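Side-chain contacts in acyl-coenzyme A oxidase acox-1.1 (PDB 5K3H), which catalyses the FAD-dependent desaturation of acyl-CoA esters of fatty acid-derived side chains, the first step of peroxisomal beta-oxidation, passing the electrons to oxygen to give hydrogen peroxide: residues P64-T67 / R68-I72; P330-K333 / V334-Q338; Q84-S87 / E88-P92; N111-A114 / L115-V118. All coordinates share one frame; numbering follows the deposited sequence.

Contact 1: residues P64-T67 / R68-I72; sequences PYMT and REEKI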
loop_
_atom_site.group_PDB
_atom_site.type_symbol
_atom_site.label_atom_id
_atom_site.label_comp_id
_atom_site.label_asym_id
_atom_site.label_seq_id
_atom_site.Cartn_x
_atom_site.Cartn_y
_atom_site.Cartn_z
ATOM N N PRO B 64 18.997 -1.045 1.806
ATOM C CA PRO B 64 18.392 0.230 1.386
ATOM C C PRO B 64 19.421 1.305 1.040
ATOM O O PRO B 64 19.050 2.310 0.413
ATOM C CB PRO B 64 17.552 0.643 2.602
ATOM C CG PRO B 64 17.338 -0.601 3.390
ATOM C CD PRO B 64 18.527 -1.455 3.149
ATOM N N TYR B 65 20.696 1.134 1.417
ATOM C CA TYR B 65 21.711 2.109 1.015
ATOM C C TYR B 65 22.077 2.022 -0.450
ATOM O O TYR B 65 22.560 3.016 -0.994
ATOM C CB TYR B 65 23.029 1.932 1.763
ATOM C CG TYR B 65 23.062 2.221 3.234
ATOM C CD1 TYR B 65 21.945 2.676 3.916
ATOM C CD2 TYR B 65 24.245 2.043 3.939
ATOM C CE1 TYR B 65 22.005 2.923 5.265
ATOM C CE2 TYR B 65 24.317 2.293 5.278
ATOM C CZ TYR B 65 23.201 2.728 5.944
ATOM O OH TYR B 65 23.305 2.977 7.290
ATOM N N MET B 66 21.846 0.872 -1.089
ATOM C CA MET B 66 22.437 0.518 -2.367
ATOM C C MET B 66 21.548 0.947 -3.534
ATOM O O MET B 66 20.319 0.859 -3.473
ATOM C CB MET B 66 22.644 -0.994 -2.436
ATOM C CG MET B 66 23.581 -1.597 -1.410
ATOM S SD MET B 66 23.687 -3.383 -1.732
ATOM C CE MET B 66 24.587 -4.037 -0.340
ATOM N N THR B 67 22.182 1.366 -4.629
ATOM C CA THR B 67 21.444 1.539 -5.870
ATOM C C THR B 67 21.037 0.173 -6.429
ATOM O O THR B 67 21.501 -0.882 -5.966
ATOM C CB THR B 67 22.287 2.303 -6.890
ATOM O OG1 THR B 67 23.429 1.506 -7.229
ATOM C CG2 THR B 67 22.785 3.597 -6.287
ATOM N N ARG B 68 20.161 0.200 -7.444
ATOM C CA ARG B 68 19.741 -1.041 -8.095
ATOM C C ARG B 68 20.936 -1.793 -8.668
ATOM O O ARG B 68 21.051 -3.019 -8.523
ATOM C CB ARG B 68 18.725 -0.760 -9.208
ATOM C CG ARG B 68 18.117 -2.043 -9.728
ATOM C CD ARG B 68 17.109 -1.906 -10.870
ATOM N NE ARG B 68 16.548 -3.232 -11.128
ATOM C CZ ARG B 68 15.718 -3.547 -12.111
ATOM N NH1 ARG B 68 15.302 -2.630 -12.981
ATOM N NH2 ARG B 68 15.284 -4.794 -12.204
ATOM N N GLU B 69 21.830 -1.068 -9.347
ATOM C CA GLU B 69 23.023 -1.692 -9.914
ATOM C C GLU B 69 23.874 -2.360 -8.836
ATOM O O GLU B 69 24.361 -3.481 -9.028
ATOM C CB GLU B 69 23.820 -0.641 -10.687
ATOM C CG GLU B 69 23.147 -0.227 -12.000
ATOM C CD GLU B 69 21.958 0.741 -11.849
ATOM O OE1 GLU B 69 21.660 1.250 -10.731
ATOM O OE2 GLU B 69 21.288 0.953 -12.887
ATOM N N GLU B 70 24.038 -1.699 -7.681
ATOM C CA GLU B 70 24.820 -2.279 -6.591
ATOM C C GLU B 70 24.131 -3.511 -6.002
ATOM O O GLU B 70 24.794 -4.500 -5.669
ATOM C CB GLU B 70 25.058 -1.226 -5.509
ATOM C CG GLU B 70 25.951 -0.078 -5.926
ATOM C CD GLU B 70 25.880 1.090 -4.944
ATOM O OE1 GLU B 70 25.039 1.036 -4.009
ATOM O OE2 GLU B 70 26.644 2.079 -5.108
ATOM N N LYS B 71 22.803 -3.474 -5.865
ATOM C CA LYS B 71 22.089 -4.629 -5.324
ATOM C C LYS B 71 22.281 -5.858 -6.203
ATOM O O LYS B 71 22.483 -6.967 -5.697
ATOM C CB LYS B 71 20.592 -4.321 -5.187
ATOM C CG LYS B 71 20.190 -3.296 -4.142
ATOM C CD LYS B 71 18.706 -2.996 -4.321
ATOM C CE LYS B 71 18.270 -1.738 -3.582
ATOM N NZ LYS B 71 17.316 -2.007 -2.490
ATOM N N ILE B 72 22.209 -5.681 -7.527
ATOM C CA ILE B 72 22.330 -6.824 -8.439
ATOM C C ILE B 72 23.746 -7.416 -8.403
ATOM O O ILE B 72 23.912 -8.644 -8.350
ATOM C CB ILE B 72 21.881 -6.414 -9.860
ATOM C CG1 ILE B 72 20.374 -6.079 -9.832
ATOM C CG2 ILE B 72 22.173 -7.517 -10.872
ATOM C CD1 ILE B 72 19.778 -5.570 -11.137
#
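Glu70 reaches back to Thr67 over the first turn of helix 68-85. Its CB starts 3.6 Å from Thr67 OG1. CG stands anti to the carbonyl carbon (chi1 -67°), a torsion that sends the chain back toward the start of the helix and brings CG to 3.3 Å from Thr67 OG1. CD stays close to the same hydroxyl, at 3.4 Å. At the tip, OE1 accepts from Thr67 N at 2.9 Å; the amide meets it from above the carboxylate plane, 57° out of it. OE1 also presses against Met66, lying 3.5 Å from its CB. The return bond runs from Glu70 N to Thr67 OG1, at 3.3 Å, and the two bonds together make a capping box with Thr67 as N-cap. The carboxylate's negative charge sits at the helix N terminus, where the helix dipole would be expected to favour it. Helical bonding begins at once, with Lys71 N donating to Thr67 O at 2.9 Å. The aliphatic part of Lys71 follows the backbone of the cap, its CG 3.8 Å from Met66 CB, while its NZ leaves to form a salt bridge with Glu109. Arg68, whose side chain leaves the cap, gives its NE to Asn246 O. Thr67 itself packs on Thr67 of the second subunit, which puts the cap in the dimer interface.

Contact 2: residues P330-K333 / V334-Q338; sequences PEVK and VLEYQ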
loop_
_atom_site.group_PDB
_atom_site.type_symbol
_atom_site.label_atom_id
_atom_site.label_comp_id
_atom_site.label_asym_id
_atom_site.label_seq_id
_atom_site.Cartn_x
_atom_site.Cartn_y
_atom_site.Cartn_z
ATOM N N PRO B 330 3.645 7.229 33.763
ATOM C CA PRO B 330 4.504 7.607 32.628
ATOM C C PRO B 330 3.874 7.252 31.291
ATOM O O PRO B 330 2.821 6.615 31.198
ATOM C CB PRO B 330 5.817 6.842 32.861
ATOM C CG PRO B 330 5.745 6.261 34.239
ATOM C CD PRO B 330 4.335 6.390 34.765
ATOM N N GLU B 331 4.512 7.731 30.232
ATOM C CA GLU B 331 4.092 7.366 28.888
ATOM C C GLU B 331 4.079 5.849 28.733
ATOM O O GLU B 331 4.955 5.147 29.247
ATOM C CB GLU B 331 5.033 8.003 27.875
ATOM C CG GLU B 331 4.870 9.531 27.752
ATOM C CD GLU B 331 5.782 10.112 26.667
ATOM O OE1 GLU B 331 7.017 10.218 26.926
ATOM O OE2 GLU B 331 5.280 10.457 25.571
ATOM N N VAL B 332 3.052 5.337 28.071
ATOM C CA VAL B 332 2.875 3.903 27.962
ATOM C C VAL B 332 3.469 3.438 26.641
ATOM O O VAL B 332 3.576 4.195 25.670
ATOM C CB VAL B 332 1.386 3.494 28.086
ATOM C CG1 VAL B 332 0.803 3.910 29.419
ATOM C CG2 VAL B 332 0.605 4.103 26.967
ATOM N N LYS B 333 3.858 2.164 26.601
ATOM C CA LYS B 333 4.172 1.518 25.334
ATOM C C LYS B 333 2.965 1.630 24.415
ATOM O O LYS B 333 1.836 1.400 24.847
ATOM C CB LYS B 333 4.480 0.042 25.570
ATOM C CG LYS B 333 5.640 -0.239 26.488
ATOM C CD LYS B 333 5.679 -1.713 26.801
ATOM C CE LYS B 333 6.783 -2.049 27.773
ATOM N NZ LYS B 333 6.865 -3.527 28.014
ATOM N N VAL B 334 3.184 1.950 23.134
ATOM C CA VAL B 334 2.012 2.044 22.270
ATOM C C VAL B 334 1.307 0.698 22.145
ATOM O O VAL B 334 0.108 0.664 21.857
ATOM C CB VAL B 334 2.357 2.632 20.894
ATOM C CG1 VAL B 334 2.935 4.012 21.080
ATOM C CG2 VAL B 334 3.312 1.744 20.134
ATOM N N LEU B 335 1.997 -0.409 22.447
ATOM C CA LEU B 335 1.344 -1.716 22.529
ATOM C C LEU B 335 0.212 -1.723 23.544
ATOM O O LEU B 335 -0.650 -2.598 23.489
ATOM C CB LEU B 335 2.363 -2.805 22.895
ATOM C CG LEU B 335 2.067 -4.315 22.752
ATOM C CD1 LEU B 335 1.642 -4.715 21.360
ATOM C CD2 LEU B 335 3.251 -5.201 23.231
ATOM N N GLU B 336 0.173 -0.739 24.441
ATOM C CA GLU B 336 -0.859 -0.654 25.477
ATOM C C GLU B 336 -2.224 -0.273 24.910
ATOM O O GLU B 336 -3.249 -0.617 25.515
ATOM C CB GLU B 336 -0.429 0.398 26.513
ATOM C CG GLU B 336 -0.656 0.042 27.960
ATOM C CD GLU B 336 0.036 -1.240 28.355
ATOM O OE1 GLU B 336 1.289 -1.248 28.446
ATOM O OE2 GLU B 336 -0.692 -2.251 28.535
ATOM N N TYR B 337 -2.264 0.398 23.753
ATOM C CA TYR B 337 -3.494 0.967 23.225
ATOM C C TYR B 337 -4.338 -0.085 22.517
ATOM O O TYR B 337 -3.826 -0.840 21.680
ATOM C CB TYR B 337 -3.182 2.095 22.242
ATOM C CG TYR B 337 -2.513 3.298 22.866
ATOM C CD1 TYR B 337 -3.149 4.019 23.875
ATOM C CD2 TYR B 337 -1.246 3.719 22.450
ATOM C CE1 TYR B 337 -2.556 5.125 24.476
ATOM C CE2 TYR B 337 -0.629 4.841 23.053
ATOM C CZ TYR B 337 -1.311 5.532 24.062
ATOM O OH TYR B 337 -0.738 6.616 24.663
ATOM N N GLN B 338 -5.647 -0.117 22.831
ATOM C CA GLN B 338 -6.552 -1.037 22.145
ATOM C C GLN B 338 -6.487 -0.824 20.644
ATOM O O GLN B 338 -6.547 -1.770 19.847
ATOM C CB GLN B 338 -7.977 -0.828 22.636
ATOM C CG GLN B 338 -8.957 -1.852 22.070
ATOM C CD GLN B 338 -10.384 -1.521 22.405
ATOM O OE1 GLN B 338 -10.937 -0.537 21.924
ATOM N NE2 GLN B 338 -10.984 -2.329 23.267
HETATM O O HOH W 1 3.233 0.480 29.093
#
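Val332 points one methyl, CG2, at the phenol end of Tyr337. That branch lies between the backbone N and the carbonyl carbon of its own residue, and it reaches Tyr337 CZ at 3.8 Å and the OH at 3.7 Å. The methyl meets the ring at a slant, close to its hydroxyl-bearing end, while the hydroxyl is hydrogen-bonded to Gln322 O, outside the turn. The same methyl also meets Glu336, with CB 3.9 Å from CG2, so it is touched by both the aliphatic base of the glutamate and the end of the tyrosine ring, from directions roughly at right angles.

Beyond CB, the Glu336 chain bends at chi2 (57°), and the carboxylate comes round to the backbone of Lys333. A water closes the gap: it accepts from Lys333 N at 3.1 Å and donates to Glu336 OE1 at 2.7 Å. OE2 turns outward to a salt bridge with Arg608. Lys333 runs extended in another direction, its NZ held by Asp15 O and Glu19, and NZ remains 6.0 Å from Glu336 OE1. In the backbone, Glu336 N donates to Lys333 O at 2.7 Å, approaching from well above the carbonyl plane, 47° out of it.

This three-residue backbone bond is that of a 3-10 turn, here 334-336. The turn delivers the chain to Tyr337, the N-cap of helix 338-367, whose first turns carry the FAD-binding residues Gln340 to Arg343; the Val334 side chain lies about 3 Å from that of Gln340 at the nearest atoms.

Contact 3: residues Q84-S87 / E88-P92; sequences QRMS and EIIDP
Arg85 and Glu88 form a salt bridge three residues apart, in the N-terminal helical region of the acyl-CoA oxidase fold, where helix 68-85 runs out into the loop 88-92. NE donates to Glu88 OE1 at 3.2 Å, nearly straight; the oxygen lies in the guanidinium plane, while NE meets it on the syn side, tilted 34° out of the carboxylate plane. A second, weak bond goes to OE2. The two flat groups are turned 27° from each other. Bends at chi2 and chi3 curl the arginine so that its edge faces the glutamate, whose chain stays extended beyond CG. The same pair is joined along the backbone by Glu88 N donating to Arg85 O at 2.8 Å.

One residue further on, Met86 O is gripped twice, by Ile89 N from above the carbonyl plane and by Ile90 N almost end-on, both at 3.2 Å. These bonds wind the chain once more before it departs. Ile89 then packs on helix 38-52, and Ile90 on both that helix and helix 97-105, so the turn joins three helices. On the Met86 side chain, CG touches Ile90 CD1 at 3.9 Å, and further along SD slides past the proline ring, 4.0 Å from Pro92 CB.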
loop_
_atom_site.group_PDB
_atom_site.type_symbol
_atom_site.label_atom_id
_atom_site.label_comp_id
_atom_site.label_asym_id
_atom_site.label_seq_id
_atom_site.Cartn_x
_atom_site.Cartn_y
_atom_site.Cartn_z
ATOM N N GLN B 84 29.018 -22.545 -4.208
ATOM C CA GLN B 84 30.300 -23.099 -3.789
ATOM C C GLN B 84 30.241 -23.711 -2.387
ATOM O O GLN B 84 30.695 -24.842 -2.182
ATOM C CB GLN B 84 31.358 -21.998 -3.894
ATOM C CG GLN B 84 32.667 -22.243 -3.166
ATOM C CD GLN B 84 33.574 -21.007 -3.189
ATOM O OE1 GLN B 84 33.158 -19.913 -3.616
ATOM N NE2 GLN B 84 34.812 -21.171 -2.700
ATOM N N ARG B 85 29.689 -22.993 -1.403
ATOM C CA ARG B 85 29.709 -23.459 -0.016
ATOM C C ARG B 85 28.400 -24.113 0.430
ATOM O O ARG B 85 28.319 -24.571 1.576
ATOM C CB ARG B 85 30.014 -22.300 0.932
ATOM C CG ARG B 85 31.044 -21.320 0.407
ATOM C CD ARG B 85 32.413 -21.631 0.940
ATOM N NE ARG B 85 32.408 -21.739 2.393
ATOM C CZ ARG B 85 32.665 -20.724 3.212
ATOM N NH1 ARG B 85 32.914 -19.515 2.714
ATOM N NH2 ARG B 85 32.640 -20.915 4.526
ATOM N N MET B 86 27.397 -24.195 -0.458
ATOM C CA MET B 86 26.039 -24.603 -0.087
ATOM C C MET B 86 26.011 -25.854 0.790
ATOM O O MET B 86 25.239 -25.922 1.757
ATOM C CB MET B 86 25.200 -24.800 -1.358
ATOM C CG MET B 86 23.759 -25.176 -1.126
ATOM S SD MET B 86 22.840 -25.224 -2.673
ATOM C CE MET B 86 22.754 -23.467 -3.066
ATOM N N SER B 87 26.822 -26.865 0.453
ATOM C CA SER B 87 26.790 -28.150 1.152
ATOM C C SER B 87 27.298 -28.064 2.574
ATOM O O SER B 87 26.993 -28.947 3.381
ATOM C CB SER B 87 27.628 -29.199 0.423
ATOM O OG SER B 87 27.029 -29.604 -0.784
ATOM N N GLU B 88 28.103 -27.058 2.894
ATOM C CA GLU B 88 28.588 -26.939 4.259
ATOM C C GLU B 88 27.520 -26.474 5.226
ATOM O O GLU B 88 27.747 -26.510 6.438
ATOM C CB GLU B 88 29.746 -25.946 4.290
ATOM C CG GLU B 88 30.872 -26.304 3.335
ATOM C CD GLU B 88 31.800 -25.141 3.095
ATOM O OE1 GLU B 88 32.142 -24.439 4.077
ATOM O OE2 GLU B 88 32.222 -24.963 1.927
ATOM N N ILE B 89 26.355 -26.073 4.725
ATOM C CA ILE B 89 25.339 -25.440 5.543
ATOM C C ILE B 89 24.039 -26.233 5.540
ATOM O O ILE B 89 23.376 -26.334 6.577
ATOM C CB ILE B 89 25.097 -23.982 5.079
ATOM C CG1 ILE B 89 26.438 -23.265 4.851
ATOM C CG2 ILE B 89 24.282 -23.195 6.116
ATOM C CD1 ILE B 89 26.346 -21.994 4.005
ATOM N N ILE B 90 23.662 -26.821 4.397
ATOM C CA ILE B 90 22.350 -27.452 4.248
ATOM C C ILE B 90 22.468 -28.792 3.523
ATOM O O ILE B 90 23.525 -29.182 3.029
ATOM C CB ILE B 90 21.329 -26.565 3.486
ATOM C CG1 ILE B 90 21.779 -26.361 2.033
ATOM C CG2 ILE B 90 21.075 -25.242 4.210
ATOM C CD1 ILE B 90 20.684 -25.908 1.107
ATOM N N ASP B 91 21.342 -29.509 3.496
ATOM C CA ASP B 91 21.113 -30.585 2.551
ATOM C C ASP B 91 20.555 -29.962 1.281
ATOM O O ASP B 91 19.391 -29.531 1.278
ATOM C CB ASP B 91 20.139 -31.607 3.133
ATOM C CG ASP B 91 19.616 -32.608 2.092
ATOM O OD1 ASP B 91 18.710 -33.397 2.446
ATOM O OD2 ASP B 91 20.102 -32.621 0.933
ATOM N N PRO B 92 21.334 -29.870 0.198
ATOM C CA PRO B 92 20.873 -29.115 -0.983
ATOM C C PRO B 92 19.701 -29.754 -1.712
ATOM O O PRO B 92 19.168 -29.131 -2.642
ATOM C CB PRO B 92 22.116 -29.057 -1.883
ATOM C CG PRO B 92 23.277 -29.494 -1.039
ATOM C CD PRO B 92 22.737 -30.315 0.093
#

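Contact 4: residues N111-A114 / L115-V118; sequences NPMA and LHGV
Met113, which lays its side chain against His116, has its backbone N bonded to Asn111 OD1 at 2.8 Å, the shortest polar bond here; the donor comes from above the plane of the amide carbonyl, 44° out of it. This is an Asx turn. It coincides with a type I beta turn from Asn111 to Ala114, closed by Ala114 N donating to Asn111 O at 3.2 Å.

The turn sends the methionine alongside His116, the two side chains pointing the same way. They start 3.9 Å apart, Met113 CB to His116 CB. A bend at chi3 (61°) then swings the terminal methyl over the imidazole, where CE makes a CH-pi contact 3.7 Å from the ring centroid, offset toward the rim and closest to CD2 at 3.4 Å. SD stands higher above the same face, 5.2 Å from the centroid. Both ring nitrogens are engaged, ND1 with Gly147 N and NE2 with Ala140 O. A backbone donor at one and a carbonyl at the other fix the ring's rotation and are consistent with a proton on NE2. Further along, Val118 CG2 comes close to Ala114 O, at 3.1 Å. The helix has a wider, pi-type turn at 116-118.

Asn192 holds the entry from outside, taking Leu115 N on its OD1 and giving ND2 to Asn111 O. The Leu115 side chain comes within about 4 Å of Gly191, nearest atoms, so this turn into helix 114-127 borders the FAD-binding site.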
loop_
_atom_site.group_PDB
_atom_site.type_symbol
_atom_site.label_atom_id
_atom_site.label_comp_id
_atom_site.label_asym_id
_atom_site.label_seq_id
_atom_site.Cartn_x
_atom_site.Cartn_y
_atom_site.Cartn_z
ATOM N N ASN B 111 16.980 -12.203 -6.881
ATOM C CA ASN B 111 18.342 -12.565 -7.254
ATOM C C ASN B 111 18.332 -12.999 -8.715
ATOM O O ASN B 111 17.262 -13.212 -9.295
ATOM C CB ASN B 111 18.915 -13.662 -6.328
ATOM C CG ASN B 111 18.271 -15.013 -6.544
ATOM O OD1 ASN B 111 18.716 -15.797 -7.381
ATOM N ND2 ASN B 111 17.203 -15.291 -5.794
ATOM N N PRO B 112 19.504 -13.083 -9.359
ATOM C CA PRO B 112 19.547 -13.398 -10.807
ATOM C C PRO B 112 19.015 -14.765 -11.180
ATOM O O PRO B 112 18.842 -15.041 -12.381
ATOM C CB PRO B 112 21.036 -13.301 -11.142
ATOM C CG PRO B 112 21.582 -12.327 -10.124
ATOM C CD PRO B 112 20.820 -12.616 -8.870
ATOM N N MET B 113 18.819 -15.656 -10.210
ATOM C CA MET B 113 18.332 -16.999 -10.488
ATOM C C MET B 113 17.031 -17.278 -9.758
ATOM O O MET B 113 16.684 -18.443 -9.533
ATOM C CB MET B 113 19.404 -18.030 -10.134
ATOM C CG MET B 113 20.570 -17.955 -11.078
ATOM S SD MET B 113 21.839 -19.187 -10.769
ATOM C CE MET B 113 20.954 -20.729 -10.995
ATOM N N ALA B 114 16.311 -16.221 -9.399
ATOM C CA ALA B 114 15.043 -16.358 -8.691
ATOM C C ALA B 114 14.033 -17.213 -9.454
ATOM O O ALA B 114 13.350 -18.051 -8.866
ATOM C CB ALA B 114 14.457 -14.987 -8.388
ATOM N N LEU B 115 13.939 -16.999 -10.762
ATOM C CA LEU B 115 13.002 -17.750 -11.593
ATOM C C LEU B 115 13.562 -19.105 -12.020
ATOM O O LEU B 115 12.808 -20.033 -12.310
ATOM C CB LEU B 115 12.597 -16.932 -12.822
ATOM C CG LEU B 115 11.372 -16.032 -12.648
ATOM C CD1 LEU B 115 10.117 -16.866 -12.449
ATOM C CD2 LEU B 115 11.571 -15.073 -11.485
ATOM N N HIS B 116 14.885 -19.210 -12.055
ATOM C CA HIS B 116 15.553 -20.453 -12.440
ATOM C C HIS B 116 15.009 -21.649 -11.665
ATOM O O HIS B 116 14.787 -22.731 -12.233
ATOM C CB HIS B 116 17.055 -20.303 -12.229
ATOM C CG HIS B 116 17.835 -21.492 -12.665
ATOM N ND1 HIS B 116 18.262 -21.669 -13.962
ATOM C CD2 HIS B 116 18.273 -22.567 -11.969
ATOM C CE1 HIS B 116 18.927 -22.806 -14.045
ATOM N NE2 HIS B 116 18.943 -23.372 -12.851
ATOM N N GLY B 117 14.858 -21.497 -10.349
ATOM C CA GLY B 117 14.319 -22.556 -9.512
ATOM C C GLY B 117 12.808 -22.590 -9.387
ATOM O O GLY B 117 12.218 -23.660 -9.208
ATOM N N VAL B 118 12.171 -21.417 -9.456
ATOM C CA VAL B 118 10.732 -21.328 -9.213
ATOM C C VAL B 118 9.941 -21.853 -10.407
ATOM O O VAL B 118 8.950 -22.571 -10.241
ATOM C CB VAL B 118 10.336 -19.872 -8.871
ATOM C CG1 VAL B 118 8.846 -19.734 -8.826
ATOM C CG2 VAL B 118 10.914 -19.439 -7.536
#

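How the contacts relate
Along the chain the order is contact 1, contact 3, contact 4, then contact 2; each is a local turn, and none nests in or crosses another. Contact 1 closes the entry to helix 68-85 and contact 3 its exit, their centres about 26 Å apart. The chain passes through helix 97-105 before contact 4 starts helix 114-127, where the nearest atoms come within about 5 Å of contact 1 and 9 Å of contact 3. These three tie together the N-terminal helices. Contact 2, more than 200 residues later, leads into helix 338-367 in the C-alpha1 region, about 43 Å centre to centre from contact 4. Contacts 1, 2 and 4 touch the second subunit.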